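Local coordinates for protein CRISPR-associated endoribonuclease Cas6 1 (Methanocaldococcus jannaschii DSM 2661, PDB 5YI6) that probably processes CRISPR transcripts into crRNA, as an RNA-binding endoribonuclease of the Cas6 family that serves antiviral defence, at residues S4-L9 with M236-E241; K167-A172 with Y222-G227; F209-W212 with L217-F220. All coordinates share one frame; numbering follows the deposited sequence.

Contact 1 of 3, residues S4-L9 with M236-E241; sequences SMRIEL and MVVNVE
Arg6 reaches across to Val237 and grips one carbonyl oxygen end-on with both terminal nitrogens. NH1 and NH2 of Arg6 each stand 2.9 Å from Val237 O, which lies in the guanidinium plane. The two hydrogen bonds are moderately bent, with N-H...O angles of 144° and 147°, as expected when one acceptor is shared by a fork of donors. The remaining acceptors come from helix 215-224: NE forms a salt bridge with Glu223 OE1, and NH2 also bonds Tyr222 O. Every guanidinium nitrogen of this buried arginine thus has an acceptor, and the charge is probably balanced largely by Glu223. Met236 covers one face of the group, its CE sitting 3.5 Å from Arg6 CZ, over the centre; Val238 CA lies 4.0 Å from Arg6 NH1, oblique to the group. Polar backbone ends around the grip are met too: Met236 N bonds Ser132 OG, and Asn239 N bonds Tyr222 OH. The contact joins the two halves of the tandem ferredoxin-like architecture of Cas6. Arg6 projects from strand 5-12, which runs between strands 78-85 and 109-118 of one sheet, to strand 237-240 at the edge of the other, with the end of helix 215-224 alongside.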
loop_
_atom_site.group_PDB
_atom_site.type_symbol
_atom_site.label_atom_id
_atom_site.label_comp_id
_atom_site.label_asym_id
_atom_site.label_seq_id
_atom_site.Cartn_x
_atom_site.Cartn_y
_atom_site.Cartn_z
ATOM N N SER A 4 -2.882 -13.393 8.341
ATOM C CA SER A 4 -2.502 -12.409 7.334
ATOM C C SER A 4 -1.443 -12.967 6.377
ATOM O O SER A 4 -0.857 -14.036 6.592
ATOM C CB SER A 4 -2.004 -11.120 8.007
ATOM O OG SER A 4 -0.782 -11.316 8.701
ATOM N N MET A 5 -1.165 -12.202 5.313
ATOM C CA MET A 5 -0.115 -12.635 4.409
ATOM C C MET A 5 0.433 -11.418 3.680
ATOM O O MET A 5 -0.331 -10.521 3.286
ATOM C CB MET A 5 -0.615 -13.671 3.398
ATOM C CG MET A 5 0.502 -14.263 2.549
ATOM S SD MET A 5 -0.208 -15.604 1.581
ATOM C CE MET A 5 1.309 -16.266 0.859
ATOM N N ARG A 6 1.758 -11.393 3.547
ATOM C CA ARG A 6 2.471 -10.406 2.746
ATOM C C ARG A 6 3.318 -11.134 1.708
ATOM O O ARG A 6 3.988 -12.123 2.030
ATOM C CB ARG A 6 3.376 -9.515 3.614
ATOM C CG ARG A 6 4.256 -8.559 2.762
ATOM C CD ARG A 6 5.094 -7.605 3.635
ATOM N NE ARG A 6 4.204 -6.718 4.411
ATOM C CZ ARG A 6 4.502 -5.458 4.728
ATOM N NH1 ARG A 6 5.673 -4.931 4.363
ATOM N NH2 ARG A 6 3.624 -4.707 5.407
ATOM N N ILE A 7 3.296 -10.647 0.460
ATOM C CA ILE A 7 4.140 -11.213 -0.581
ATOM C C ILE A 7 4.913 -10.096 -1.270
ATOM O O ILE A 7 4.510 -8.927 -1.309
ATOM C CB ILE A 7 3.373 -12.056 -1.629
ATOM C CG1 ILE A 7 2.342 -11.227 -2.360
ATOM C CG2 ILE A 7 2.657 -13.302 -0.967
ATOM C CD1 ILE A 7 2.801 -10.642 -3.666
ATOM N N GLU A 8 6.064 -10.473 -1.757
ATOM C CA GLU A 8 6.889 -9.662 -2.640
ATOM C C GLU A 8 6.788 -10.232 -4.054
ATOM O O GLU A 8 7.311 -11.319 -4.328
ATOM C CB GLU A 8 8.320 -9.704 -2.122
ATOM C CG GLU A 8 9.316 -9.028 -3.107
ATOM C CD GLU A 8 10.740 -9.328 -2.719
ATOM O OE1 GLU A 8 11.352 -10.257 -3.301
ATOM O OE2 GLU A 8 11.240 -8.633 -1.821
ATOM N N LEU A 9 6.161 -9.497 -4.968
ATOM C CA LEU A 9 6.117 -9.912 -6.357
ATOM C C LEU A 9 7.403 -9.472 -7.012
ATOM O O LEU A 9 7.704 -8.270 -7.021
ATOM C CB LEU A 9 4.978 -9.295 -7.160
ATOM C CG LEU A 9 3.563 -9.764 -7.217
ATOM C CD1 LEU A 9 2.888 -8.964 -8.369
ATOM C CD2 LEU A 9 3.592 -11.269 -7.481
ATOM N N MET A 236 1.183 1.447 3.044
ATOM C CA MET A 236 1.915 0.222 3.363
ATOM C C MET A 236 3.253 0.557 4.031
ATOM O O MET A 236 3.968 1.463 3.600
ATOM C CB MET A 236 2.173 -0.614 2.085
ATOM C CG MET A 236 2.692 -2.007 2.439
ATOM S SD MET A 236 2.737 -3.033 0.955
ATOM C CE MET A 236 2.926 -4.656 1.702
ATOM N N VAL A 237 3.583 -0.165 5.108
ATOM C CA VAL A 237 4.820 0.083 5.832
ATOM C C VAL A 237 5.665 -1.192 5.845
ATOM O O VAL A 237 5.198 -2.287 5.549
ATOM C CB VAL A 237 4.583 0.580 7.276
ATOM C CG1 VAL A 237 3.813 1.901 7.271
ATOM C CG2 VAL A 237 3.870 -0.512 8.140
ATOM N N VAL A 238 6.922 -1.030 6.250
ATOM C CA VAL A 238 7.822 -2.170 6.391
ATOM C C VAL A 238 8.624 -1.938 7.659
ATOM O O VAL A 238 8.847 -0.794 8.079
ATOM C CB VAL A 238 8.754 -2.345 5.154
ATOM C CG1 VAL A 238 9.763 -1.204 5.053
ATOM C CG2 VAL A 238 9.487 -3.684 5.212
ATOM N N ASN A 239 9.020 -3.035 8.299
ATOM C CA ASN A 239 9.835 -2.887 9.496
ATOM C C ASN A 239 11.253 -2.467 9.094
ATOM O O ASN A 239 11.747 -2.809 8.014
ATOM C CB ASN A 239 9.847 -4.169 10.311
ATOM C CG ASN A 239 10.602 -5.262 9.641
ATOM O OD1 ASN A 239 10.461 -5.478 8.429
ATOM N ND2 ASN A 239 11.400 -5.992 10.420
ATOM N N VAL A 240 11.871 -1.652 9.939
ATOM C CA VAL A 240 13.243 -1.200 9.733
ATOM C C VAL A 240 14.110 -1.928 10.751
ATOM O O VAL A 240 13.886 -1.809 11.964
ATOM C CB VAL A 240 13.371 0.318 9.897
ATOM C CG1 VAL A 240 14.831 0.729 9.751
ATOM C CG2 VAL A 240 12.486 1.056 8.888
ATOM N N GLU A 241 15.120 -2.641 10.269
ATOM C CA GLU A 241 15.915 -3.495 11.144
ATOM C C GLU A 241 16.776 -2.663 12.091
ATOM O O GLU A 241 17.286 -1.598 11.727
ATOM C CB GLU A 241 16.797 -4.425 10.312
ATOM C CG GLU A 241 17.895 -3.710 9.526
ATOM C CD GLU A 241 17.408 -3.034 8.251
ATOM O OE1 GLU A 241 16.176 -2.907 8.052
ATOM O OE2 GLU A 241 18.274 -2.619 7.447
#

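Contact 2 of 3, residues K167-A172 with Y222-G227; sequences KKKYEA and YECGFG
Two flat peptide carbonyls, those of Gly225 and Gly227, receive the ammonium of Lys169, each from a different direction. NZ lies in the carbonyl plane of Gly227, but stands above that of Gly225, 49° out of it. Among the rings, Tyr222 has Glu223 OE2 at its edge, in plane, and also meets the ring of Phe125 with the two planes at about 40°; Tyr170 meets Tyr174 at about 50°. The segment 222-227 runs from the end of helix 215-224 into the glycine-rich loop of RAMP proteins, whose GhGxxxxxGhG signature (h, hydrophobic) starts at Gly225 and closes at Gly235. Gly225 leaves the helix with a positive phi, and Gly227 also has positive phi; both carbonyl oxygens reach Lys169 NZ. Between the two glycines, the Phe226 side chain leaves the backbone away from segment 167-172 and touches Val237. The lysine chain sets out from helix 158-174 with CG beside the backbone N (chi1 -75°) and bends near its end, which brings CE to 4.1 Å from Cys224 SG. Asn230 OD1 of the same loop and Asn165 OD1, one helical turn before Lys169, also bond the ammonium, so four oxygens gather round NZ. Such a ring of acceptors just beyond a helix C-terminus would probably stabilise the charged form. Asn230 serves the loop twice, because its ND2 bonds Phe226 O, while Phe226 pairs through its backbone with Gly235. The lysine thereby ties helix 158-174 to the start of the glycine-rich loop. Its two backbone bonds are short: Lys169 NZ is 2.7 Å from Gly225 O and 2.8 Å from Gly227 O.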
loop_
_atom_site.group_PDB
_atom_site.type_symbol
_atom_site.label_atom_id
_atom_site.label_comp_id
_atom_site.label_asym_id
_atom_site.label_seq_id
_atom_site.Cartn_x
_atom_site.Cartn_y
_atom_site.Cartn_z
ATOM N N LYS A 167 -8.344 1.547 14.247
ATOM C CA LYS A 167 -9.273 0.820 15.111
ATOM C C LYS A 167 -10.608 0.571 14.399
ATOM O O LYS A 167 -11.176 -0.534 14.486
ATOM C CB LYS A 167 -9.479 1.608 16.407
ATOM C CG LYS A 167 -8.184 1.716 17.254
ATOM C CD LYS A 167 -8.382 2.653 18.456
ATOM C CE LYS A 167 -7.167 2.661 19.390
ATOM N NZ LYS A 167 -7.261 3.696 20.479
ATOM N N LYS A 168 -11.106 1.569 13.664
ATOM C CA LYS A 168 -12.358 1.359 12.932
ATOM C C LYS A 168 -12.204 0.306 11.839
ATOM O O LYS A 168 -13.108 -0.509 11.625
ATOM C CB LYS A 168 -12.829 2.678 12.334
ATOM C CG LYS A 168 -13.315 3.678 13.384
ATOM C CD LYS A 168 -13.706 4.999 12.729
ATOM C CE LYS A 168 -13.880 6.112 13.756
ATOM N NZ LYS A 168 -13.677 7.460 13.136
ATOM N N LYS A 169 -11.080 0.328 11.115
ATOM C CA LYS A 169 -10.818 -0.684 10.091
ATOM C C LYS A 169 -10.706 -2.060 10.699
ATOM O O LYS A 169 -11.183 -3.038 10.117
ATOM C CB LYS A 169 -9.508 -0.377 9.305
ATOM C CG LYS A 169 -9.609 0.729 8.314
ATOM C CD LYS A 169 -8.357 0.709 7.343
ATOM C CE LYS A 169 -7.042 0.544 8.127
ATOM N NZ LYS A 169 -5.930 1.334 7.441
ATOM N N TYR A 170 -10.057 -2.161 11.873
ATOM C CA TYR A 170 -9.976 -3.434 12.576
ATOM C C TYR A 170 -11.385 -3.991 12.828
ATOM O O TYR A 170 -11.658 -5.165 12.554
ATOM C CB TYR A 170 -9.228 -3.262 13.906
ATOM C CG TYR A 170 -9.058 -4.533 14.667
ATOM C CD1 TYR A 170 -7.860 -5.235 14.621
ATOM C CD2 TYR A 170 -10.104 -5.053 15.448
ATOM C CE1 TYR A 170 -7.696 -6.408 15.315
ATOM C CE2 TYR A 170 -9.952 -6.221 16.131
ATOM C CZ TYR A 170 -8.745 -6.900 16.066
ATOM O OH TYR A 170 -8.581 -8.083 16.745
ATOM N N GLU A 171 -12.274 -3.156 13.368
ATOM C CA GLU A 171 -13.630 -3.632 13.639
ATOM C C GLU A 171 -14.364 -3.961 12.347
ATOM O O GLU A 171 -15.156 -4.911 12.309
ATOM C CB GLU A 171 -14.429 -2.603 14.460
ATOM C CG GLU A 171 -13.783 -2.359 15.801
ATOM C CD GLU A 171 -14.654 -1.573 16.770
ATOM O OE1 GLU A 171 -15.662 -0.952 16.341
ATOM O OE2 GLU A 171 -14.294 -1.579 17.962
ATOM N N ALA A 172 -14.133 -3.182 11.284
ATOM C CA ALA A 172 -14.826 -3.445 10.020
ATOM C C ALA A 172 -14.353 -4.745 9.399
ATOM O O ALA A 172 -15.150 -5.474 8.793
ATOM C CB ALA A 172 -14.629 -2.293 9.027
ATOM N N TYR A 222 0.113 -3.272 9.982
ATOM C CA TYR A 222 1.222 -3.742 9.160
ATOM C C TYR A 222 0.723 -4.471 7.915
ATOM O O TYR A 222 1.288 -4.317 6.831
ATOM C CB TYR A 222 2.120 -4.646 10.005
ATOM C CG TYR A 222 3.482 -4.857 9.381
ATOM C CD1 TYR A 222 4.479 -3.893 9.534
ATOM C CD2 TYR A 222 3.755 -6.003 8.654
ATOM C CE1 TYR A 222 5.771 -4.087 8.947
ATOM C CE2 TYR A 222 5.030 -6.230 8.075
ATOM C CZ TYR A 222 6.016 -5.238 8.218
ATOM O OH TYR A 222 7.269 -5.420 7.672
ATOM N N GLU A 223 -0.327 -5.283 8.043
ATOM C CA GLU A 223 -0.758 -6.025 6.849
ATOM C C GLU A 223 -1.922 -5.369 6.092
ATOM O O GLU A 223 -2.077 -5.601 4.896
ATOM C CB GLU A 223 -1.030 -7.485 7.197
ATOM C CG GLU A 223 0.281 -8.213 7.741
ATOM C CD GLU A 223 1.579 -8.232 6.795
ATOM O OE1 GLU A 223 1.811 -7.354 5.933
ATOM O OE2 GLU A 223 2.417 -9.157 6.945
ATOM N N CYS A 224 -2.717 -4.541 6.735
ATOM C CA CYS A 224 -3.819 -3.859 6.053
ATOM C C CYS A 224 -3.401 -2.507 5.485
ATOM O O CYS A 224 -4.002 -2.032 4.510
ATOM C CB CYS A 224 -4.982 -3.631 7.028
ATOM S SG CYS A 224 -6.533 -3.042 6.203
ATOM N N GLY A 225 -2.392 -1.894 6.073
ATOM C CA GLY A 225 -1.982 -0.540 5.765
ATOM C C GLY A 225 -2.473 0.424 6.840
ATOM O O GLY A 225 -3.447 0.159 7.551
ATOM N N PHE A 226 -1.766 1.539 6.976
ATOM C CA PHE A 226 -2.151 2.650 7.828
ATOM C C PHE A 226 -2.906 3.683 6.996
ATOM O O PHE A 226 -2.728 3.786 5.780
ATOM C CB PHE A 226 -0.904 3.284 8.500
ATOM C CG PHE A 226 -0.324 2.432 9.602
ATOM C CD1 PHE A 226 -0.702 2.662 10.933
ATOM C CD2 PHE A 226 0.537 1.375 9.318
ATOM C CE1 PHE A 226 -0.206 1.889 11.959
ATOM C CE2 PHE A 226 1.046 0.569 10.326
ATOM C CZ PHE A 226 0.675 0.807 11.662
ATOM N N GLY A 227 -3.797 4.443 7.659
ATOM C CA GLY A 227 -4.475 5.487 6.885
ATOM C C GLY A 227 -5.526 4.927 5.935
ATOM O O GLY A 227 -5.910 3.773 6.006
#

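Contact 3 of 3, residues F209-W212 with L217-F220; sequences FKVW and LIKF
Strand 209-212 and helix 217-220 draw closest at Val211 and Ile218, whose CA atoms are 7.8 Å apart, a spacing bridged by side chains with no hydrogen bond between the segments. Val211 and Ile218 point at each other and meet tip to tip. The branch methyls touch first, Val211 CG2 lying 4.0 Å from Ile218 CG2. Ile218 holds CG1 beside its backbone N (chi1 -63°) and extends onward (chi2 169°), which carries CD1 past the valine to the strand backbone. There CD1 of Ile218 rests 3.8 Å from Trp212 C and equally far from Trp212 O, while remaining 4.1 Å from Val211 CB. Trp212 therefore contributes its main chain; its side chain leaves the backbone away from the helix. Phe125 and Phe182 add aromatic surface to Ile218, and Phe125 packs on Val211 as well. The contact belongs to the beta-alpha-beta unit of the ferredoxin-like C-terminal domain, at the tight turn from strand into helix. Strand 201-213 lies between strands 182-195 and 127-130; helix 215-224 packs over this sheet beside helix 158-174, where Phe220 meets Tyr170 edge-to-face.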
loop_
_atom_site.group_PDB
_atom_site.type_symbol
_atom_site.label_atom_id
_atom_site.label_comp_id
_atom_site.label_asym_id
_atom_site.label_seq_id
_atom_site.Cartn_x
_atom_site.Cartn_y
_atom_site.Cartn_z
ATOM N N PHE A 209 8.486 6.014 11.660
ATOM C CA PHE A 209 7.899 6.201 12.987
ATOM C C PHE A 209 8.141 4.983 13.859
ATOM O O PHE A 209 8.237 3.861 13.373
ATOM C CB PHE A 209 6.381 6.543 12.930
ATOM C CG PHE A 209 5.493 5.527 12.207
ATOM C CD1 PHE A 209 4.599 4.737 12.925
ATOM C CD2 PHE A 209 5.478 5.446 10.815
ATOM C CE1 PHE A 209 3.734 3.833 12.264
ATOM C CE2 PHE A 209 4.639 4.540 10.150
ATOM C CZ PHE A 209 3.753 3.737 10.880
ATOM N N LYS A 210 8.274 5.229 15.159
ATOM C CA LYS A 210 8.362 4.180 16.162
ATOM C C LYS A 210 6.959 3.860 16.649
ATOM O O LYS A 210 6.135 4.761 16.760
ATOM C CB LYS A 210 9.197 4.658 17.348
ATOM C CG LYS A 210 10.680 4.663 17.104
ATOM C CD LYS A 210 11.436 4.912 18.395
ATOM C CE LYS A 210 11.451 6.399 18.738
ATOM N NZ LYS A 210 10.277 6.865 19.541
ATOM N N VAL A 211 6.703 2.593 16.966
ATOM C CA VAL A 211 5.394 2.187 17.478
ATOM C C VAL A 211 5.552 1.386 18.754
ATOM O O VAL A 211 6.554 0.694 18.969
ATOM C CB VAL A 211 4.561 1.343 16.485
ATOM C CG1 VAL A 211 4.075 2.171 15.351
ATOM C CG2 VAL A 211 5.391 0.097 15.985
ATOM N N TRP A 212 4.521 1.446 19.591
ATOM C CA TRP A 212 4.459 0.585 20.754
ATOM C C TRP A 212 2.977 0.403 21.105
ATOM O O TRP A 212 2.105 1.122 20.603
ATOM C CB TRP A 212 5.300 1.165 21.916
ATOM C CG TRP A 212 4.868 2.529 22.430
ATOM C CD1 TRP A 212 4.039 2.770 23.497
ATOM C CD2 TRP A 212 5.256 3.808 21.937
ATOM N NE1 TRP A 212 3.891 4.103 23.689
ATOM C CE2 TRP A 212 4.624 4.772 22.746
ATOM C CE3 TRP A 212 6.077 4.240 20.879
ATOM C CZ2 TRP A 212 4.787 6.127 22.551
ATOM C CZ3 TRP A 212 6.234 5.588 20.680
ATOM C CH2 TRP A 212 5.584 6.523 21.510
ATOM N N LEU A 217 -2.861 -5.233 17.198
ATOM C CA LEU A 217 -3.370 -4.074 16.474
ATOM C C LEU A 217 -2.309 -3.509 15.527
ATOM O O LEU A 217 -2.619 -3.108 14.398
ATOM C CB LEU A 217 -3.846 -3.009 17.456
ATOM C CG LEU A 217 -4.432 -1.719 16.866
ATOM C CD1 LEU A 217 -5.560 -2.014 15.872
ATOM C CD2 LEU A 217 -4.940 -0.806 17.987
ATOM N N ILE A 218 -1.066 -3.397 15.997
ATOM C CA ILE A 218 0.004 -2.932 15.101
ATOM C C ILE A 218 0.146 -3.867 13.907
ATOM O O ILE A 218 0.323 -3.418 12.766
ATOM C CB ILE A 218 1.325 -2.796 15.892
ATOM C CG1 ILE A 218 1.162 -1.715 16.978
ATOM C CG2 ILE A 218 2.488 -2.452 14.939
ATOM C CD1 ILE A 218 2.334 -1.696 17.997
ATOM N N LYS A 219 0.054 -5.181 14.151
ATOM C CA LYS A 219 0.156 -6.194 13.108
ATOM C C LYS A 219 -0.958 -6.036 12.082
ATOM O O LYS A 219 -0.744 -6.242 10.879
ATOM C CB LYS A 219 0.093 -7.580 13.753
ATOM C CG LYS A 219 -0.062 -8.725 12.802
ATOM C CD LYS A 219 -0.069 -10.071 13.527
ATOM C CE LYS A 219 -0.193 -11.214 12.527
ATOM N NZ LYS A 219 -1.463 -11.187 11.747
ATOM N N PHE A 220 -2.164 -5.675 12.542
ATOM C CA PHE A 220 -3.224 -5.371 11.587
ATOM C C PHE A 220 -2.872 -4.164 10.718
ATOM O O PHE A 220 -3.083 -4.194 9.507
ATOM C CB PHE A 220 -4.549 -5.132 12.324
ATOM C CG PHE A 220 -5.679 -4.760 11.426
ATOM C CD1 PHE A 220 -6.314 -5.727 10.655
ATOM C CD2 PHE A 220 -6.134 -3.416 11.381
ATOM C CE1 PHE A 220 -7.399 -5.375 9.800
ATOM C CE2 PHE A 220 -7.213 -3.043 10.526
ATOM C CZ PHE A 220 -7.855 -4.035 9.758
#

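Helix 215-224 connects all three contacts. Contacts 2 and 3 use successive parts of it, their centres 11 Å apart, and Phe220 CE2 packs 3.3 Å from Tyr170 N. The last residues of this helix also hold the arginine of contact 1, centred 15 Å from contact 2, and Ser4 OG packs 3.4 Å from Glu223 CG. Contact 1 reaches contact 3 through Ser4 OG and Lys219 NZ, 3.1 Å apart, and through Val237 CG1 on Phe209 CE2. The Cys224 side chain of contact 2 is about 8 Å from that of Lys53, probably the transition-state stabiliser; contacts 1 and 3 lie away from the residues thought to be catalytic. A phosphate ion, probably from the crystallisation liquor, lies about 4 Å from the Ile218 side chain.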